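Local atomic coordinates of putative oxidoreductase (Thermus thermophilus, PDB entry 2ISM), a protein that is a putative oxidoreductase with a beta-propeller fold of six four-stranded blades, and holds a bound calcium ion. Residues E195-G200 and I237-N242; F314-E319 and T332-G337. All coordinates share one frame; numbering follows the deposited sequence.

Interaction 1: residues E195-G200 and I237-N242; sequences EVYSLG and IVPGGN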
loop_
_atom_site.group_PDB
_atom_site.type_symbol
_atom_site.label_atom_id
_atom_site.label_comp_id
_atom_site.label_asym_id
_atom_site.label_seq_id
_atom_site.Cartn_x
_atom_site.Cartn_y
_atom_site.Cartn_z
ATOM N N GLU B 195 33.816 11.289 3.240
ATOM C CA GLU B 195 32.395 11.146 3.547
ATOM C C GLU B 195 31.508 11.156 2.299
ATOM O O GLU B 195 30.365 10.706 2.344
ATOM C CB GLU B 195 31.930 12.270 4.483
ATOM C CG GLU B 195 32.684 12.350 5.808
ATOM C CD GLU B 195 33.938 13.204 5.727
ATOM O OE1 GLU B 195 34.392 13.503 4.603
ATOM O OE2 GLU B 195 34.471 13.571 6.796
ATOM N N VAL B 196 32.036 11.657 1.185
ATOM C CA VAL B 196 31.255 11.756 -0.051
ATOM C C VAL B 196 30.814 10.445 -0.687
ATOM O O VAL B 196 31.632 9.562 -0.948
ATOM C CB VAL B 196 32.011 12.575 -1.121
ATOM C CG1 VAL B 196 31.246 12.550 -2.443
ATOM C CG2 VAL B 196 32.180 14.003 -0.647
ATOM N N TYR B 197 29.511 10.339 -0.937
ATOM C CA TYR B 197 28.931 9.161 -1.563
ATOM C C TYR B 197 28.649 9.493 -3.028
ATOM O O TYR B 197 28.970 8.705 -3.919
ATOM C CB TYR B 197 27.638 8.766 -0.856
ATOM C CG TYR B 197 27.077 7.429 -1.292
ATOM C CD1 TYR B 197 27.725 6.237 -0.963
ATOM C CD2 TYR B 197 25.885 7.354 -2.014
ATOM C CE1 TYR B 197 27.196 5.000 -1.338
ATOM C CE2 TYR B 197 25.347 6.128 -2.395
ATOM C CZ TYR B 197 26.005 4.958 -2.051
ATOM O OH TYR B 197 25.459 3.745 -2.398
ATOM N N SER B 198 28.036 10.653 -3.271
ATOM C CA SER B 198 27.750 11.112 -4.634
ATOM C C SER B 198 27.926 12.630 -4.700
ATOM O O SER B 198 27.835 13.315 -3.683
ATOM C CB SER B 198 26.330 10.714 -5.076
ATOM O OG SER B 198 25.327 11.351 -4.308
ATOM N N LEU B 199 28.195 13.156 -5.889
ATOM C CA LEU B 199 28.407 14.596 -6.038
ATOM C C LEU B 199 27.631 15.162 -7.221
ATOM O O LEU B 199 26.910 14.438 -7.900
ATOM C CB LEU B 199 29.901 14.896 -6.219
ATOM C CG LEU B 199 30.569 14.383 -7.501
ATOM C CD1 LEU B 199 31.848 15.170 -7.756
ATOM C CD2 LEU B 199 30.857 12.891 -7.393
ATOM N N GLY B 200 27.790 16.460 -7.464
ATOM C CA GLY B 200 27.094 17.093 -8.571
ATOM C C GLY B 200 25.624 17.356 -8.300
ATOM O O GLY B 200 24.794 17.287 -9.211
ATOM N N ILE B 237 20.648 7.200 -7.339
ATOM C CA ILE B 237 21.998 7.391 -6.818
ATOM C C ILE B 237 22.862 6.138 -6.750
ATOM O O ILE B 237 22.482 5.140 -6.139
ATOM C CB ILE B 237 21.949 8.018 -5.391
ATOM C CG1 ILE B 237 21.051 9.262 -5.390
ATOM C CG2 ILE B 237 23.355 8.392 -4.928
ATOM C CD1 ILE B 237 21.536 10.382 -6.278
ATOM N N VAL B 238 24.032 6.204 -7.380
ATOM C CA VAL B 238 24.977 5.089 -7.360
ATOM C C VAL B 238 26.245 5.608 -6.695
ATOM O O VAL B 238 26.560 6.793 -6.799
ATOM C CB VAL B 238 25.322 4.583 -8.791
ATOM C CG1 VAL B 238 24.061 4.106 -9.497
ATOM C CG2 VAL B 238 26.004 5.679 -9.593
ATOM N N PRO B 239 26.981 4.736 -5.987
ATOM C CA PRO B 239 28.213 5.152 -5.315
ATOM C C PRO B 239 29.194 5.803 -6.287
ATOM O O PRO B 239 29.471 5.255 -7.360
ATOM C CB PRO B 239 28.757 3.842 -4.749
ATOM C CG PRO B 239 27.524 3.044 -4.502
ATOM C CD PRO B 239 26.706 3.310 -5.736
ATOM N N GLY B 240 29.699 6.974 -5.907
ATOM C CA GLY B 240 30.651 7.689 -6.738
ATOM C C GLY B 240 30.026 8.436 -7.902
ATOM O O GLY B 240 30.725 9.112 -8.650
ATOM N N GLY B 241 28.712 8.322 -8.056
ATOM C CA GLY B 241 28.042 8.992 -9.158
ATOM C C GLY B 241 28.112 10.509 -9.115
ATOM O O GLY B 241 28.053 11.110 -8.043
ATOM N N ASN B 242 28.249 11.123 -10.287
ATOM C CA ASN B 242 28.305 12.580 -10.407
ATOM C C ASN B 242 27.029 12.960 -11.135
ATOM O O ASN B 242 26.814 12.555 -12.282
ATOM C CB ASN B 242 29.519 13.006 -11.232
ATOM C CG ASN B 242 29.735 14.504 -11.219
ATOM O OD1 ASN B 242 28.785 15.287 -11.322
ATOM N ND2 ASN B 242 30.993 14.917 -11.108
#

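Interaction 2: residues F314-E319 and T332-G337; sequences FGRLRE and TSNRDG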
loop_
_atom_site.group_PDB
_atom_site.type_symbol
_atom_site.label_atom_id
_atom_site.label_comp_id
_atom_site.label_asym_id
_atom_site.label_seq_id
_atom_site.Cartn_x
_atom_site.Cartn_y
_atom_site.Cartn_z
ATOM N N PHE B 314 -3.932 21.048 -0.594
ATOM C CA PHE B 314 -3.443 21.234 0.773
ATOM C C PHE B 314 -2.256 22.189 0.871
ATOM O O PHE B 314 -1.694 22.383 1.949
ATOM C CB PHE B 314 -3.055 19.878 1.365
ATOM C CG PHE B 314 -4.223 18.972 1.605
ATOM C CD1 PHE B 314 -4.834 18.925 2.854
ATOM C CD2 PHE B 314 -4.744 18.198 0.572
ATOM C CE1 PHE B 314 -5.951 18.118 3.075
ATOM C CE2 PHE B 314 -5.861 17.387 0.781
ATOM C CZ PHE B 314 -6.465 17.348 2.034
ATOM N N GLY B 315 -1.879 22.784 -0.256
ATOM C CA GLY B 315 -0.758 23.703 -0.259
ATOM C C GLY B 315 0.566 23.004 -0.514
ATOM O O GLY B 315 0.605 21.885 -1.036
ATOM N N ARG B 316 1.653 23.668 -0.136
ATOM C CA ARG B 316 3.001 23.141 -0.325
ATOM C C ARG B 316 3.239 21.886 0.515
ATOM O O ARG B 316 2.897 21.846 1.694
ATOM C CB ARG B 316 4.022 24.222 0.049
ATOM C CG ARG B 316 3.910 25.490 -0.786
ATOM C CD ARG B 316 4.646 26.655 -0.136
ATOM N NE ARG B 316 6.078 26.409 0.030
ATOM C CZ ARG B 316 6.971 26.472 -0.954
ATOM N NH1 ARG B 316 6.587 26.773 -2.188
ATOM N NH2 ARG B 316 8.252 26.243 -0.699
ATOM N N LEU B 317 3.822 20.861 -0.097
ATOM C CA LEU B 317 4.106 19.614 0.613
ATOM C C LEU B 317 5.581 19.227 0.678
ATOM O O LEU B 317 6.219 19.035 -0.358
ATOM C CB LEU B 317 3.467 18.428 -0.116
ATOM C CG LEU B 317 1.956 18.549 -0.386
ATOM C CD1 LEU B 317 1.434 17.248 -0.979
ATOM C CD2 LEU B 317 1.217 18.870 0.910
ATOM N N ARG B 318 6.123 19.108 1.888
ATOM C CA ARG B 318 7.539 18.780 2.047
ATOM C C ARG B 318 8.100 17.430 2.496
ATOM O O ARG B 318 9.006 16.889 1.859
ATOM C CB ARG B 318 8.035 19.772 3.108
ATOM C CG ARG B 318 9.551 19.851 3.224
ATOM C CD ARG B 318 9.978 20.951 4.193
ATOM N NE ARG B 318 9.864 22.299 3.631
ATOM C CZ ARG B 318 10.737 22.838 2.784
ATOM N NH1 ARG B 318 11.794 22.145 2.389
ATOM N NH2 ARG B 318 10.566 24.081 2.346
ATOM N N GLU B 319 7.568 16.888 3.587
ATOM C CA GLU B 319 8.036 15.602 4.097
ATOM C C GLU B 319 7.036 14.554 3.606
ATOM O O GLU B 319 5.861 14.848 3.395
ATOM C CB GLU B 319 8.104 15.560 5.634
ATOM C CG GLU B 319 8.230 14.150 6.244
ATOM C CD GLU B 319 9.576 13.487 5.977
ATOM O OE1 GLU B 319 9.954 13.356 4.795
ATOM O OE2 GLU B 319 10.254 13.088 6.952
ATOM N N THR B 332 2.889 19.633 5.425
ATOM C CA THR B 332 2.708 20.817 4.599
ATOM C C THR B 332 3.789 21.840 4.942
ATOM O O THR B 332 4.359 21.823 6.040
ATOM C CB THR B 332 1.315 21.438 4.801
ATOM O OG1 THR B 332 1.163 21.835 6.164
ATOM C CG2 THR B 332 0.227 20.426 4.463
ATOM N N SER B 333 4.074 22.729 3.997
ATOM C CA SER B 333 5.120 23.722 4.191
ATOM C C SER B 333 4.688 25.164 3.993
ATOM O O SER B 333 5.524 26.063 3.863
ATOM C CB SER B 333 6.347 23.305 3.377
ATOM O OG SER B 333 7.497 24.039 3.744
ATOM N N ASN B 334 3.377 25.374 3.975
ATOM C CA ASN B 334 2.792 26.697 3.778
ATOM C C ASN B 334 3.333 27.880 4.565
ATOM O O ASN B 334 3.151 29.031 4.165
ATOM C CB ASN B 334 1.283 26.592 3.983
ATOM C CG ASN B 334 0.664 25.535 3.102
ATOM O OD1 ASN B 334 -0.120 24.699 3.557
ATOM N ND2 ASN B 334 1.015 25.566 1.827
ATOM N N ARG B 335 4.002 27.599 5.675
ATOM C CA ARG B 335 4.547 28.663 6.508
ATOM C C ARG B 335 6.055 28.855 6.355
ATOM O O ARG B 335 6.683 29.507 7.188
ATOM C CB ARG B 335 4.199 28.388 7.976
ATOM C CG ARG B 335 2.701 28.301 8.237
ATOM C CD ARG B 335 2.391 27.909 9.675
ATOM N NE ARG B 335 2.898 28.884 10.638
ATOM C CZ ARG B 335 2.844 28.726 11.957
ATOM N NH1 ARG B 335 2.303 27.630 12.472
ATOM N NH2 ARG B 335 3.337 29.661 12.763
ATOM N N ASP B 336 6.638 28.313 5.288
ATOM C CA ASP B 336 8.080 28.443 5.089
ATOM C C ASP B 336 8.509 29.746 4.417
ATOM O O ASP B 336 9.678 29.911 4.068
ATOM C CB ASP B 336 8.635 27.249 4.296
ATOM C CG ASP B 336 8.111 27.184 2.871
ATOM O OD1 ASP B 336 7.548 28.187 2.378
ATOM O OD2 ASP B 336 8.281 26.121 2.234
ATOM N N GLY B 337 7.566 30.666 4.241
ATOM C CA GLY B 337 7.885 31.940 3.627
ATOM C C GLY B 337 7.646 32.008 2.130
ATOM O O GLY B 337 7.793 33.069 1.525
#

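Interaction 1: residues E195-G200 and I237-N242
The ring of Tyr197 lies against Pro239, whose CA sits over one ring face, 4.1 Å from the centroid, in a CH-pi contact. The contact joins two neighbouring blades of the beta-propeller, an outermost strand of one, 196-199, meeting the loop that follows strand 232-237 of the next. The two side chains run alongside each other in the same direction, with Tyr197 CZ 3.5 Å from Pro239 CG; the approach of Tyr197 OH to the same carbon, 3.0 Å, is unusually short and doubtful. With CG anti to the backbone N (chi1 -171°), the tyrosine also brings its ring edge to Ile237, Tyr197 CE2 lying 3.9 Å from Ile237 CG2. That methyl touches Ser198 as well, whose OG is hydrogen-bonded to His201. Alongside this packing, a type II turn from Val238 to Gly241 presents Gly240 N to Tyr197 O in a 2.7 Å hydrogen bond. Leu199 N then bonds Gly241 O at 3.0 Å, so the loop backbone follows the strand edge as far as the single bridge between Leu199 and Asn242. Tyr243, next in the loop, is a calcium ligand; its backbone is hydrogen-bonded to Leu199 and its hydroxyl to Val238 N. The amide of Asn242 is held from outside, ND2 by Gln162 and OD1 by Gly244 N. Leu199 packs obliquely across this fixed amide, its CD1 methyl 3.5 Å from Asn242 ND2.

Interaction 2: residues F314-E319 and T332-G337
Arg316 and Arg318 both reach over to Asp336 and form a salt-bridge network on its OD2, at the end of the antiparallel pair of strands 317-322 and 328-332 in a propeller blade. This is the tight part of the contact. Arg316 comes side-on, with NE and NH2 both directed to Asp336 OD2, NH2 at 2.9 Å on the syn side. Arg318 NH2 reaches Asp336 OD2 from the anti side at 3.1 Å. Both guanidinium groups use their edges and stand steeply to the carboxylate, their planes 67° and 71° from it. Ser333 adds a fourth donor, its OG bonding to Asp336 OD2 at 2.7 Å from above the carboxylate plane. Ser333 OG, placed anti to the backbone N, also accepts Arg318 NE at 2.9 Å, while Arg338 N bonds Asp336 OD1. Such a gathering of donors would be expected to favour the charged carboxylate. A type I turn from Ser333 to Asp336 brings the serine and aspartate together. Packing is looser at Phe314, which is partly exposed and whose ring leads away from residues 332-337. The non-hydrogen-bonded pair of Leu317 and Thr332 is buried, but its side chains meet thinly, Leu317 CD2 lying 4.0 Å from Thr332 CG2; Thr332 OG1 is bonded to Asp346. Beside this pair Ser333 N bonds Arg316 O at 2.7 Å.

Overall arrangement
Interaction 1 comes first along the chain, and the two lie on opposite sides of its centre, with centres about 29 Å apart and nearest atoms about 16 Å apart. They do not touch and share no sheet. Interaction 1 is a contact between blades, linking the sheet that ends in strand 196-199 to the next one beside the calcium site of Glu233 and Tyr243. Interaction 2 lies within a single blade, where 317-322, 328-332 and 348-351 are completed by the N-terminal strand 23-27, the Velcro-type closure of propellers. One thus joins successive blades, the other belongs to the blade that closes the ring.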